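Long-range contacts in guanine nucleotide exchange factor SRM1 (Saccharomyces cerevisiae, PDB 3OF7), which promotes exchange of GDP for GTP on GSP1 and GSP2, controls RNA metabolism and transport, and binds chromatin: residues A[96-101]-A[158-163]; A[139-144]-A[168-173]; A[180-185]-A[244-249]; A[57-62]-A[131-136]; A[199-204]-A[216-221]. All coordinates share one frame; numbering follows the deposited sequence.

From the N terminus, contact 4 comes first: 57-62 meets 131-136 and closes a loop running from the first RCC1 repeat through the second. Residues 96-101 start inside that loop and reach forward to 158-163, so contact 1 crosses contact 4. Contact 2, which joins 139-144 to 168-173, crosses contact 1 in turn, and their strands 159-164 and 169-177 are neighbours in one sheet. Contact 3 then brings 244-249 of the fourth repeat onto 180-185 of the third, and contact 5, between 199-204 and 216-221, is nested inside its loop. Together they pack loops and connecting segments against the strands of neighbouring propeller blades.

Contact 1: residues A[96-101]-A[158-163]; sequences VGALGR and NMSCAL
Val96 lays its CG2 methyl obliquely against the side chain of Asn158, 3.8 Å from Asn158 CB. That methyl lies between the backbone N and the carbonyl carbon of its own residue (CG1 has chi1 -72°), which turns it to the Asn158 side. Two residues on, Ala98 CB is 3.6 Å from Asn158 O, a van der Waals contact of a methyl with a backbone carbonyl. The CA atoms of Ala98 and Met159 are the nearest pair between the segments, at 5.1 Å. The polar link is from Ser160 OG to Ala98 O at 2.7 Å, although the exact place of the hydroxyl is less sure; Ala98 O also takes a weak bond from Trp172 NE1. Ala98 sits in a type I turn from Gly97 to Gly100, closed by Gly100 N to Gly97 O at 3.0 Å. Asn94 OD1 and Ser90 OG fix the backbone of Leu99 at its N and O. All five touching residues are buried. Residues 96-101 follow strand 88-92 of one four-stranded sheet, whereas Ser160 lies on strand 159-164 of the next, so the arrangement is blade-to-blade packing in the seven-bladed beta-propeller of the RCC1 family.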
# COMPACT_ATOMS: atom_id res chain seq x y z
N VAL A 96 -5.17 18.62 -3.90
CA VAL A 96 -5.36 18.31 -5.33
C VAL A 96 -6.50 17.31 -5.60
O VAL A 96 -6.43 16.50 -6.53
CB VAL A 96 -4.04 17.89 -6.02
CG1 VAL A 96 -3.11 19.11 -6.18
CG2 VAL A 96 -3.32 16.76 -5.24
N GLY A 97 -7.54 17.39 -4.77
CA GLY A 97 -8.78 16.64 -5.00
C GLY A 97 -8.84 15.19 -4.55
O GLY A 97 -9.86 14.53 -4.77
N ALA A 98 -7.80 14.69 -3.91
CA ALA A 98 -7.71 13.24 -3.61
C ALA A 98 -8.85 12.69 -2.74
O ALA A 98 -9.17 11.49 -2.82
CB ALA A 98 -6.35 12.88 -2.99
N LEU A 99 -9.47 13.53 -1.91
CA LEU A 99 -10.54 13.05 -1.03
C LEU A 99 -11.86 12.83 -1.76
O LEU A 99 -12.75 12.14 -1.25
CB LEU A 99 -10.75 13.99 0.17
CG LEU A 99 -9.54 14.31 1.06
CD1 LEU A 99 -10.02 15.05 2.31
CD2 LEU A 99 -8.75 13.05 1.44
N GLY A 100 -11.98 13.42 -2.95
CA GLY A 100 -13.17 13.25 -3.79
C GLY A 100 -14.44 13.82 -3.20
O GLY A 100 -15.55 13.35 -3.49
N ARG A 101 -14.29 14.84 -2.35
CA ARG A 101 -15.42 15.47 -1.67
C ARG A 101 -15.08 16.91 -1.28
O ARG A 101 -13.91 17.27 -1.14
CB ARG A 101 -15.84 14.66 -0.43
CG ARG A 101 -14.76 14.50 0.64
CD ARG A 101 -15.26 13.61 1.79
NE ARG A 101 -14.22 13.40 2.81
CZ ARG A 101 -13.98 14.23 3.82
NH1 ARG A 101 -14.70 15.34 3.97
NH2 ARG A 101 -13.03 13.95 4.69
N ASN A 158 -1.52 11.33 -4.43
CA ASN A 158 -2.39 12.42 -4.88
C ASN A 158 -3.65 11.97 -5.66
O ASN A 158 -4.48 12.81 -6.05
CB ASN A 158 -1.57 13.40 -5.75
CG ASN A 158 -0.30 13.89 -5.05
OD1 ASN A 158 0.83 13.55 -5.45
ND2 ASN A 158 -0.48 14.70 -4.02
N MET A 159 -3.78 10.66 -5.90
CA MET A 159 -4.95 10.14 -6.62
C MET A 159 -5.65 9.00 -5.89
O MET A 159 -5.08 8.36 -5.01
CB MET A 159 -4.69 9.84 -8.12
CG MET A 159 -4.04 8.51 -8.51
SD MET A 159 -4.96 6.94 -8.62
CE MET A 159 -6.11 7.12 -9.99
N SER A 160 -6.90 8.78 -6.27
CA SER A 160 -7.74 7.81 -5.62
C SER A 160 -8.45 7.00 -6.68
O SER A 160 -8.73 7.50 -7.77
CB SER A 160 -8.77 8.53 -4.75
OG SER A 160 -8.13 9.17 -3.66
N CYS A 161 -8.73 5.74 -6.36
CA CYS A 161 -9.34 4.83 -7.32
C CYS A 161 -10.26 3.84 -6.62
O CYS A 161 -9.95 3.35 -5.53
CB CYS A 161 -8.26 4.08 -8.10
SG CYS A 161 -8.91 3.12 -9.50
N ALA A 162 -11.41 3.58 -7.23
CA ALA A 162 -12.33 2.56 -6.74
C ALA A 162 -12.65 1.60 -7.88
O ALA A 162 -13.07 2.03 -8.97
CB ALA A 162 -13.62 3.19 -6.20
N LEU A 163 -12.44 0.32 -7.61
CA LEU A 163 -12.76 -0.74 -8.55
C LEU A 163 -14.11 -1.37 -8.20
O LEU A 163 -14.31 -1.80 -7.06
CB LEU A 163 -11.67 -1.81 -8.52
CG LEU A 163 -11.91 -3.08 -9.34
CD1 LEU A 163 -12.04 -2.76 -10.84
CD2 LEU A 163 -10.82 -4.12 -9.09

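Contact 2: residues A[139-144]-A[168-173]; sequences ESFPPL and EVYAWG
Phe141 turns its edge to the face of the six-membered ring of Trp172 in an offset edge-to-face pair, with centroids 5.6 Å apart and planes at 64°. Phe141 CZ approaches Trp172 CH2 to 3.7 Å, and Trp172 CZ3 lies in the plane of the phenyl ring. Trp172 CG, set between its backbone N and carbonyl carbon (chi1 59°), starts the indole in the direction of Phe141. Apolar contacts form the second group. Phe141 and Tyr170 slide past each other in opposite directions, and Phe141 CE1 stands 4.1 Å from Tyr170 CB. Two successive prolines meet the outer part of the tyrosine ring: Pro142 CD is 3.8 Å from Tyr170 CE2, and Pro143, tip to tip with the tyrosine, brings its CD to 3.6 Å from Tyr170 CE1. The remaining contact involves a charged group without a bond across, since Glu168 OE1 rests 3.4 Å from Pro143 CG while OE2 has a long, weak ion pair with Lys197. The touching parts run nearly antiparallel, 168° apart. Pro195 and Ile136 add cover round Phe141 and Trp172. Residues 139-144 thus pack a connection between two RCC1 propeller blades against the third strand, 169-177, of the later blade.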
# COMPACT_ATOMS: atom_id res chain seq x y z
N GLU A 139 -24.09 9.59 -4.66
CA GLU A 139 -24.44 9.95 -6.04
C GLU A 139 -23.20 10.10 -6.91
O GLU A 139 -23.29 9.95 -8.12
CB GLU A 139 -25.26 11.25 -6.08
CG GLU A 139 -26.35 11.36 -5.02
CD GLU A 139 -25.85 12.01 -3.73
OE1 GLU A 139 -25.52 13.22 -3.76
OE2 GLU A 139 -25.80 11.32 -2.69
N SER A 140 -22.05 10.36 -6.28
CA SER A 140 -20.78 10.46 -6.99
C SER A 140 -20.35 9.14 -7.63
O SER A 140 -19.48 9.13 -8.50
CB SER A 140 -19.67 10.95 -6.05
OG SER A 140 -19.96 12.25 -5.57
N PHE A 141 -20.98 8.04 -7.21
CA PHE A 141 -20.70 6.73 -7.79
C PHE A 141 -21.97 6.12 -8.38
O PHE A 141 -22.65 5.35 -7.70
CB PHE A 141 -20.12 5.76 -6.75
CG PHE A 141 -18.84 6.23 -6.11
CD1 PHE A 141 -17.63 6.15 -6.80
CD2 PHE A 141 -18.84 6.72 -4.81
CE1 PHE A 141 -16.44 6.56 -6.20
CE2 PHE A 141 -17.65 7.15 -4.20
CZ PHE A 141 -16.45 7.07 -4.90
N PRO A 142 -22.28 6.44 -9.66
CA PRO A 142 -23.46 5.84 -10.31
C PRO A 142 -23.59 4.31 -10.26
O PRO A 142 -24.72 3.81 -10.21
CB PRO A 142 -23.34 6.34 -11.76
CG PRO A 142 -22.70 7.67 -11.63
CD PRO A 142 -21.67 7.48 -10.51
N PRO A 143 -22.47 3.54 -10.29
CA PRO A 143 -22.71 2.10 -10.19
C PRO A 143 -23.45 1.64 -8.93
O PRO A 143 -24.09 0.60 -8.96
CB PRO A 143 -21.30 1.51 -10.24
CG PRO A 143 -20.54 2.48 -11.09
CD PRO A 143 -21.07 3.83 -10.67
N LEU A 144 -23.38 2.42 -7.84
CA LEU A 144 -23.99 2.02 -6.58
C LEU A 144 -25.52 1.94 -6.66
O LEU A 144 -26.13 1.02 -6.11
CB LEU A 144 -23.58 2.95 -5.43
CG LEU A 144 -22.10 2.92 -5.02
CD1 LEU A 144 -21.83 3.97 -3.96
CD2 LEU A 144 -21.66 1.53 -4.54
N GLU A 168 -15.81 -1.72 -13.66
CA GLU A 168 -15.64 -0.28 -13.88
C GLU A 168 -14.70 0.34 -12.85
O GLU A 168 -14.66 -0.09 -11.69
CB GLU A 168 -16.98 0.44 -13.84
CG GLU A 168 -17.92 0.05 -15.00
CD GLU A 168 -19.08 1.01 -15.17
OE1 GLU A 168 -19.39 1.78 -14.24
OE2 GLU A 168 -19.70 0.99 -16.26
N VAL A 169 -13.97 1.37 -13.29
CA VAL A 169 -13.00 2.06 -12.45
C VAL A 169 -13.37 3.54 -12.33
O VAL A 169 -13.53 4.22 -13.34
CB VAL A 169 -11.56 1.91 -13.03
CG1 VAL A 169 -10.56 2.78 -12.26
CG2 VAL A 169 -11.12 0.45 -12.99
N TYR A 170 -13.53 4.01 -11.10
CA TYR A 170 -13.70 5.44 -10.84
C TYR A 170 -12.41 5.99 -10.23
O TYR A 170 -11.80 5.34 -9.38
CB TYR A 170 -14.91 5.73 -9.94
CG TYR A 170 -16.20 5.83 -10.73
CD1 TYR A 170 -16.72 4.71 -11.38
CD2 TYR A 170 -16.89 7.04 -10.84
CE1 TYR A 170 -17.89 4.78 -12.13
CE2 TYR A 170 -18.07 7.12 -11.58
CZ TYR A 170 -18.56 5.99 -12.22
OH TYR A 170 -19.72 6.07 -12.95
N ALA A 171 -12.00 7.16 -10.70
CA ALA A 171 -10.74 7.76 -10.28
C ALA A 171 -10.90 9.25 -10.04
O ALA A 171 -11.81 9.87 -10.61
CB ALA A 171 -9.65 7.48 -11.30
N TRP A 172 -10.06 9.79 -9.17
CA TRP A 172 -10.04 11.23 -8.86
C TRP A 172 -8.70 11.67 -8.26
O TRP A 172 -7.87 10.83 -7.88
CB TRP A 172 -11.23 11.65 -7.97
CG TRP A 172 -11.37 10.96 -6.62
CD1 TRP A 172 -11.05 11.50 -5.40
CD2 TRP A 172 -11.88 9.65 -6.35
NE1 TRP A 172 -11.32 10.60 -4.39
CE2 TRP A 172 -11.83 9.46 -4.94
CE3 TRP A 172 -12.37 8.60 -7.15
CZ2 TRP A 172 -12.26 8.27 -4.33
CZ3 TRP A 172 -12.79 7.41 -6.54
CH2 TRP A 172 -12.72 7.26 -5.14
N GLY A 173 -8.48 12.98 -8.20
CA GLY A 173 -7.22 13.55 -7.72
C GLY A 173 -6.34 13.93 -8.90
O GLY A 173 -6.85 14.47 -9.90

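Contact 3: residues A[180-185]-A[244-249]; sequences GILGFY and FRLKTL
Leu182 and Leu249 slide past each other in opposite directions, Leu182 CD2 lying 4.1 Å from Leu249 CD1. The other methyl, Leu182 CD1, is 3.9 Å from Leu246 CD2 and also sits over one face of the Arg245 guanidinium, toward its rim. Leu249 CG is anti to the backbone N (chi1 -173°) and stands 3.7 Å from Phe184 O, while its CD2 comes 3.6 Å from Gly183 C. An alanine at Leu249 would probably open a gap beside Leu182 CD2, Gly183 and Phe184 O, because only CB would remain of the branch that meets them. Gly183 leaves room here, since a CB on it would be only 3.4 Å from Leu246 CD2. Leu249 O lies over one face of the Tyr185 ring. In the next shell, Glu242 holds Arg245 NH1 by a salt bridge and Asn230 OD1 binds NH2. Thr248 OG1 donates to Phe244 O at 2.7 Å. The backbone N of Thr248 reaches that oxygen from the opposite face of its plane, tying Phe244 to a residue of the type I turn Leu246 to Leu249. Leu182 and Gly183 form a classic beta bulge opposite Phe175 of strand 169-177, and the loop 244-249 runs between strands 225-229 and 252-253 of the adjoining sheet.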
# COMPACT_ATOMS: atom_id res chain seq x y z
N GLY A 180 6.26 19.13 -10.14
CA GLY A 180 4.95 19.70 -9.84
C GLY A 180 3.83 18.76 -10.22
O GLY A 180 3.98 17.54 -10.15
N ILE A 181 2.70 19.33 -10.62
CA ILE A 181 1.56 18.54 -11.08
C ILE A 181 1.77 18.13 -12.54
O ILE A 181 2.03 18.99 -13.40
CB ILE A 181 0.22 19.31 -10.87
CG1 ILE A 181 -0.02 19.53 -9.37
CG2 ILE A 181 -0.98 18.56 -11.52
CD1 ILE A 181 -1.00 20.65 -9.03
N LEU A 182 1.69 16.83 -12.81
CA LEU A 182 1.68 16.33 -14.19
C LEU A 182 0.28 16.53 -14.75
O LEU A 182 0.09 17.27 -15.72
CB LEU A 182 2.12 14.86 -14.28
CG LEU A 182 2.16 14.20 -15.67
CD1 LEU A 182 2.92 15.07 -16.69
CD2 LEU A 182 2.76 12.79 -15.61
N GLY A 183 -0.71 15.91 -14.09
CA GLY A 183 -2.11 15.99 -14.52
C GLY A 183 -2.85 14.72 -14.16
O GLY A 183 -2.30 13.82 -13.51
N PHE A 184 -4.09 14.63 -14.60
CA PHE A 184 -4.93 13.49 -14.25
C PHE A 184 -5.22 12.61 -15.47
O PHE A 184 -4.87 11.43 -15.48
CB PHE A 184 -6.22 13.98 -13.58
CG PHE A 184 -7.21 12.87 -13.27
CD1 PHE A 184 -7.01 12.02 -12.19
CD2 PHE A 184 -8.36 12.72 -14.05
CE1 PHE A 184 -7.93 11.00 -11.89
CE2 PHE A 184 -9.29 11.71 -13.76
CZ PHE A 184 -9.08 10.85 -12.68
N TYR A 185 -5.85 13.18 -16.50
CA TYR A 185 -6.18 12.39 -17.69
C TYR A 185 -5.80 13.12 -18.98
O TYR A 185 -6.32 14.19 -19.27
CB TYR A 185 -7.67 12.03 -17.69
CG TYR A 185 -8.02 10.91 -18.64
CD1 TYR A 185 -8.51 11.19 -19.92
CD2 TYR A 185 -7.87 9.57 -18.27
CE1 TYR A 185 -8.84 10.17 -20.80
CE2 TYR A 185 -8.21 8.53 -19.14
CZ TYR A 185 -8.70 8.85 -20.42
OH TYR A 185 -9.03 7.85 -21.30
N PHE A 244 5.24 13.63 -24.95
CA PHE A 244 4.19 12.61 -24.99
C PHE A 244 3.62 12.26 -23.60
O PHE A 244 2.74 11.40 -23.48
CB PHE A 244 4.68 11.34 -25.71
CG PHE A 244 5.08 11.57 -27.16
CD1 PHE A 244 4.11 11.74 -28.14
CD2 PHE A 244 6.42 11.63 -27.52
CE1 PHE A 244 4.47 11.96 -29.48
CE2 PHE A 244 6.80 11.85 -28.85
CZ PHE A 244 5.82 12.02 -29.83
N ARG A 245 4.11 12.94 -22.56
CA ARG A 245 3.69 12.66 -21.18
C ARG A 245 2.22 12.96 -20.88
O ARG A 245 1.62 12.31 -20.03
CB ARG A 245 4.61 13.37 -20.18
CG ARG A 245 6.01 12.77 -20.13
CD ARG A 245 6.93 13.59 -19.26
NE ARG A 245 6.64 13.44 -17.84
CZ ARG A 245 6.92 14.35 -16.91
NH1 ARG A 245 7.48 15.51 -17.26
NH2 ARG A 245 6.62 14.12 -15.64
N LEU A 246 1.64 13.94 -21.56
CA LEU A 246 0.22 14.21 -21.39
C LEU A 246 -0.63 13.52 -22.46
O LEU A 246 -1.72 13.04 -22.17
CB LEU A 246 -0.07 15.71 -21.34
CG LEU A 246 0.38 16.46 -20.07
CD1 LEU A 246 0.10 17.96 -20.19
CD2 LEU A 246 -0.26 15.89 -18.82
N LYS A 247 -0.11 13.48 -23.69
CA LYS A 247 -0.80 12.79 -24.79
C LYS A 247 -1.12 11.34 -24.44
O LYS A 247 -2.14 10.80 -24.87
CB LYS A 247 0.02 12.85 -26.08
CG LYS A 247 -0.00 14.21 -26.79
CD LYS A 247 1.05 14.26 -27.92
CE LYS A 247 1.19 15.67 -28.49
NZ LYS A 247 2.33 15.78 -29.46
N THR A 248 -0.25 10.72 -23.63
CA THR A 248 -0.38 9.30 -23.29
C THR A 248 -0.72 9.06 -21.80
O THR A 248 -0.52 7.96 -21.30
CB THR A 248 0.88 8.50 -23.67
OG1 THR A 248 1.98 8.88 -22.83
CG2 THR A 248 1.26 8.69 -25.15
N LEU A 249 -1.24 10.08 -21.13
CA LEU A 249 -1.61 9.98 -19.71
C LEU A 249 -2.99 9.33 -19.55
O LEU A 249 -3.98 9.98 -19.21
CB LEU A 249 -1.55 11.36 -19.03
CG LEU A 249 -1.74 11.46 -17.51
CD1 LEU A 249 -0.58 10.76 -16.77
CD2 LEU A 249 -1.83 12.91 -17.07

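Contact 4: residues A[57-62]-A[131-136]; sequences RLNPFL and STPAKI
Phe61 and Thr132 cross at about a right angle, with the threonine methyl over the ring face: Thr132 CG2 is 4.0 Å from the centroid and 21° off the normal, a CH-pi contact. The methyl is anti to the backbone N of Thr132, and its nearest ring atom is Phe61 CD1 at 3.7 Å. The opposite face of the ring carries Pro60 CG, offset toward the rim, so the phenyl is sandwiched between the two. Pro133 also crosses Phe61 at about a right angle, but it meets the root of the side chain, with Pro133 CD 3.7 Å from Phe61 CB. Leu62 crosses the same proline at about a right angle, at its CB: Leu62 CD2 is 3.8 Å from Pro133 CB. Asn59 crosses Pro133 obliquely, Asn59 ND2 lying 4.1 Å from Pro133 CG, and also positions Phe61: its OD1 accepts Phe61 N at 2.9 Å in the carbonyl plane, an Asx turn that fixes the start of the type I turn Asn59 to Leu62, whose closing bond from Leu62 N to Asn59 O is weak. Asn59 ND2 is bound to Gly43 O, and Thr132 OG1 to Glu128 O. With the polar groups of Asn59 and Thr132 engaged within their own parts of the chain, what joins the segments is apolar: methyl, ring and proline surfaces pack together where the first two RCC1 repeats meet.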
# COMPACT_ATOMS: atom_id res chain seq x y z
N ARG A 57 -4.27 4.54 17.83
CA ARG A 57 -5.35 5.26 18.48
C ARG A 57 -6.66 4.87 17.82
O ARG A 57 -6.80 4.99 16.59
CB ARG A 57 -5.11 6.76 18.37
CG ARG A 57 -6.24 7.65 18.90
CD ARG A 57 -6.10 7.92 20.40
NE ARG A 57 -4.82 8.56 20.73
CZ ARG A 57 -4.57 9.86 20.59
NH1 ARG A 57 -5.51 10.69 20.14
NH2 ARG A 57 -3.38 10.33 20.91
N LEU A 58 -7.61 4.39 18.61
CA LEU A 58 -8.93 4.03 18.08
C LEU A 58 -9.56 5.25 17.42
O LEU A 58 -9.66 6.31 18.03
CB LEU A 58 -9.82 3.47 19.19
CG LEU A 58 -11.23 3.07 18.76
CD1 LEU A 58 -11.20 1.81 17.89
CD2 LEU A 58 -12.11 2.84 20.00
N ASN A 59 -9.97 5.12 16.15
CA ASN A 59 -10.53 6.25 15.44
C ASN A 59 -12.01 6.40 15.77
O ASN A 59 -12.82 5.53 15.39
CB ASN A 59 -10.30 6.11 13.92
CG ASN A 59 -10.58 7.40 13.18
OD1 ASN A 59 -11.63 8.02 13.36
ND2 ASN A 59 -9.64 7.81 12.33
N PRO A 60 -12.38 7.49 16.48
CA PRO A 60 -13.77 7.63 16.93
C PRO A 60 -14.74 8.07 15.84
O PRO A 60 -15.95 8.04 16.04
CB PRO A 60 -13.68 8.69 18.04
CG PRO A 60 -12.53 9.56 17.62
CD PRO A 60 -11.56 8.67 16.84
N PHE A 61 -14.22 8.48 14.68
CA PHE A 61 -15.06 8.90 13.55
C PHE A 61 -15.46 7.72 12.66
O PHE A 61 -16.24 7.88 11.71
CB PHE A 61 -14.36 10.00 12.75
CG PHE A 61 -14.00 11.20 13.58
CD1 PHE A 61 -15.00 12.07 14.04
CD2 PHE A 61 -12.68 11.45 13.94
CE1 PHE A 61 -14.68 13.17 14.83
CE2 PHE A 61 -12.35 12.56 14.74
CZ PHE A 61 -13.36 13.42 15.18
N LEU A 62 -14.93 6.55 12.98
CA LEU A 62 -15.21 5.32 12.23
C LEU A 62 -15.69 4.22 13.17
O LEU A 62 -15.13 3.11 13.16
CB LEU A 62 -13.97 4.87 11.44
CG LEU A 62 -13.42 5.89 10.44
CD1 LEU A 62 -12.01 5.50 9.98
CD2 LEU A 62 -14.36 6.05 9.27
N SER A 131 -9.42 16.56 8.08
CA SER A 131 -8.92 15.70 9.16
C SER A 131 -10.01 14.82 9.78
O SER A 131 -9.72 13.97 10.64
CB SER A 131 -8.22 16.54 10.24
OG SER A 131 -9.12 17.44 10.86
N THR A 132 -11.26 15.01 9.35
CA THR A 132 -12.36 14.20 9.86
C THR A 132 -12.88 13.28 8.76
O THR A 132 -13.35 13.77 7.72
CB THR A 132 -13.52 15.07 10.43
OG1 THR A 132 -13.01 15.93 11.45
CG2 THR A 132 -14.63 14.18 11.03
N PRO A 133 -12.77 11.95 8.97
CA PRO A 133 -13.28 10.99 8.01
C PRO A 133 -14.75 11.24 7.74
O PRO A 133 -15.52 11.45 8.68
CB PRO A 133 -13.11 9.65 8.73
CG PRO A 133 -11.94 9.87 9.60
CD PRO A 133 -12.09 11.28 10.09
N ALA A 134 -15.13 11.24 6.47
CA ALA A 134 -16.52 11.43 6.07
C ALA A 134 -16.77 10.74 4.74
O ALA A 134 -15.83 10.47 3.98
CB ALA A 134 -16.86 12.93 5.99
N LYS A 135 -18.04 10.49 4.44
CA LYS A 135 -18.42 9.78 3.23
C LYS A 135 -18.41 10.68 2.01
O LYS A 135 -18.87 11.83 2.08
CB LYS A 135 -19.80 9.13 3.37
CG LYS A 135 -19.82 7.89 4.26
CD LYS A 135 -21.22 7.31 4.42
CE LYS A 135 -22.03 8.08 5.47
NZ LYS A 135 -23.41 7.52 5.63
N ILE A 136 -17.89 10.16 0.91
CA ILE A 136 -18.10 10.74 -0.41
C ILE A 136 -19.58 10.52 -0.75
O ILE A 136 -20.11 9.42 -0.53
CB ILE A 136 -17.19 10.07 -1.48
CG1 ILE A 136 -15.71 10.34 -1.18
CG2 ILE A 136 -17.55 10.54 -2.91
CD1 ILE A 136 -14.74 9.62 -2.12

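Contact 5: residues A[199-204]-A[216-221]; sequences PTFSKY and ILFLDE
Ser202 and Asp220 are brought together by their first torsions: Ser202 OG is anti to its backbone N (chi1 176°), and Asp220 CG takes the crowded position between N and the carbonyl carbon (chi1 76°). Ser202 OG then donates to Asp220 OD2 at 2.7 Å, meeting the anti side of that oxygen 23° out of the carboxylate plane. The same hydroxyl accepts Tyr204 N at 3.0 Å, an ST turn. An alanine at Ser202 would probably leave Tyr204 N and Asp220 OD2 each without this partner and let the bend 202-204 shift from the strand. Just before it in the chain, Phe201 points its edge at the face of Phe218, centroids 5.0 Å apart, with Phe201 CZ 3.8 Å from Phe218 CG. Two residues after it, Tyr204 crosses Glu221 obliquely, Tyr204 CB lying 3.8 Å from Glu221 OE2, the oxygen that accepts Asn205 N. Phe226, on the neighbouring strand 225-229, makes another edge-to-face pair with Phe201. Asp220 OD1 meanwhile accepts Met224 N. The chemistry thus divides the work: one carboxylate links the loop before strand 206-211 to the turn after strand 215-220, while the phenyl pair adds an apolar contact further along the strand.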
# COMPACT_ATOMS: atom_id res chain seq x y z
N PRO A 199 -12.53 5.98 -18.88
CA PRO A 199 -12.94 5.31 -20.12
C PRO A 199 -12.33 3.93 -20.25
O PRO A 199 -11.14 3.74 -19.97
CB PRO A 199 -12.40 6.26 -21.21
CG PRO A 199 -12.46 7.60 -20.58
CD PRO A 199 -12.08 7.36 -19.12
N THR A 200 -13.16 2.97 -20.65
CA THR A 200 -12.75 1.57 -20.77
C THR A 200 -11.44 1.43 -21.54
O THR A 200 -11.26 2.05 -22.59
CB THR A 200 -13.88 0.76 -21.46
OG1 THR A 200 -15.11 1.01 -20.77
CG2 THR A 200 -13.59 -0.73 -21.43
N PHE A 201 -10.52 0.64 -21.01
CA PHE A 201 -9.21 0.49 -21.63
C PHE A 201 -8.84 -0.96 -21.81
O PHE A 201 -7.70 -1.29 -22.12
CB PHE A 201 -8.13 1.27 -20.86
CG PHE A 201 -8.13 1.00 -19.37
CD1 PHE A 201 -7.38 -0.04 -18.84
CD2 PHE A 201 -8.86 1.81 -18.50
CE1 PHE A 201 -7.37 -0.28 -17.45
CE2 PHE A 201 -8.85 1.58 -17.12
CZ PHE A 201 -8.11 0.52 -16.61
N SER A 202 -9.82 -1.84 -21.63
CA SER A 202 -9.64 -3.26 -21.89
C SER A 202 -10.94 -3.92 -22.34
O SER A 202 -12.04 -3.43 -22.03
CB SER A 202 -9.09 -3.98 -20.66
OG SER A 202 -8.99 -5.38 -20.89
N LYS A 203 -10.81 -5.03 -23.05
CA LYS A 203 -11.96 -5.85 -23.45
C LYS A 203 -12.37 -6.78 -22.30
O LYS A 203 -13.39 -7.47 -22.37
CB LYS A 203 -11.61 -6.69 -24.69
CG LYS A 203 -11.26 -5.86 -25.93
N TYR A 204 -11.57 -6.78 -21.24
CA TYR A 204 -11.82 -7.60 -20.06
C TYR A 204 -12.06 -6.73 -18.84
O TYR A 204 -11.67 -5.56 -18.81
CB TYR A 204 -10.63 -8.54 -19.81
CG TYR A 204 -10.44 -9.55 -20.91
CD1 TYR A 204 -9.66 -9.26 -22.03
CD2 TYR A 204 -11.05 -10.80 -20.83
CE1 TYR A 204 -9.49 -10.18 -23.05
CE2 TYR A 204 -10.88 -11.74 -21.85
CZ TYR A 204 -10.10 -11.43 -22.95
OH TYR A 204 -9.93 -12.35 -23.96
N ILE A 216 -0.53 4.32 -11.03
CA ILE A 216 -1.33 3.20 -10.57
C ILE A 216 -1.30 2.11 -11.65
O ILE A 216 -1.27 2.42 -12.86
CB ILE A 216 -2.78 3.66 -10.18
CG1 ILE A 216 -3.63 2.47 -9.67
CG2 ILE A 216 -3.45 4.42 -11.34
CD1 ILE A 216 -4.96 2.90 -9.05
N LEU A 217 -1.25 0.86 -11.21
CA LEU A 217 -1.31 -0.30 -12.09
C LEU A 217 -2.70 -0.94 -12.00
O LEU A 217 -3.34 -0.88 -10.95
CB LEU A 217 -0.25 -1.33 -11.70
CG LEU A 217 1.22 -0.91 -11.61
CD1 LEU A 217 2.04 -2.09 -11.24
CD2 LEU A 217 1.70 -0.34 -12.95
N PHE A 218 -3.14 -1.54 -13.10
CA PHE A 218 -4.41 -2.28 -13.17
C PHE A 218 -4.12 -3.65 -13.77
O PHE A 218 -3.25 -3.79 -14.64
CB PHE A 218 -5.46 -1.59 -14.07
CG PHE A 218 -5.76 -0.16 -13.70
CD1 PHE A 218 -6.83 0.15 -12.86
CD2 PHE A 218 -5.01 0.89 -14.24
CE1 PHE A 218 -7.14 1.48 -12.54
CE2 PHE A 218 -5.30 2.23 -13.91
CZ PHE A 218 -6.37 2.52 -13.06
N LEU A 219 -4.86 -4.66 -13.30
CA LEU A 219 -4.78 -6.02 -13.85
C LEU A 219 -6.16 -6.42 -14.35
O LEU A 219 -7.17 -6.16 -13.68
CB LEU A 219 -4.31 -7.01 -12.78
CG LEU A 219 -4.14 -8.49 -13.15
CD1 LEU A 219 -3.09 -8.69 -14.26
CD2 LEU A 219 -3.74 -9.28 -11.90
N ASP A 220 -6.23 -7.04 -15.53
CA ASP A 220 -7.53 -7.48 -16.04
C ASP A 220 -7.69 -9.00 -16.02
O ASP A 220 -6.76 -9.73 -15.67
CB ASP A 220 -7.86 -6.85 -17.41
CG ASP A 220 -7.09 -7.47 -18.56
OD1 ASP A 220 -6.46 -8.53 -18.39
OD2 ASP A 220 -7.14 -6.87 -19.66
N GLU A 221 -8.88 -9.46 -16.40
CA GLU A 221 -9.24 -10.89 -16.36
C GLU A 221 -8.28 -11.80 -17.12
O GLU A 221 -8.06 -12.93 -16.69
CB GLU A 221 -10.64 -11.11 -16.92
CG GLU A 221 -11.75 -10.47 -16.13
CD GLU A 221 -13.10 -10.72 -16.77
OE1 GLU A 221 -13.80 -11.66 -16.34
OE2 GLU A 221 -13.45 -9.98 -17.72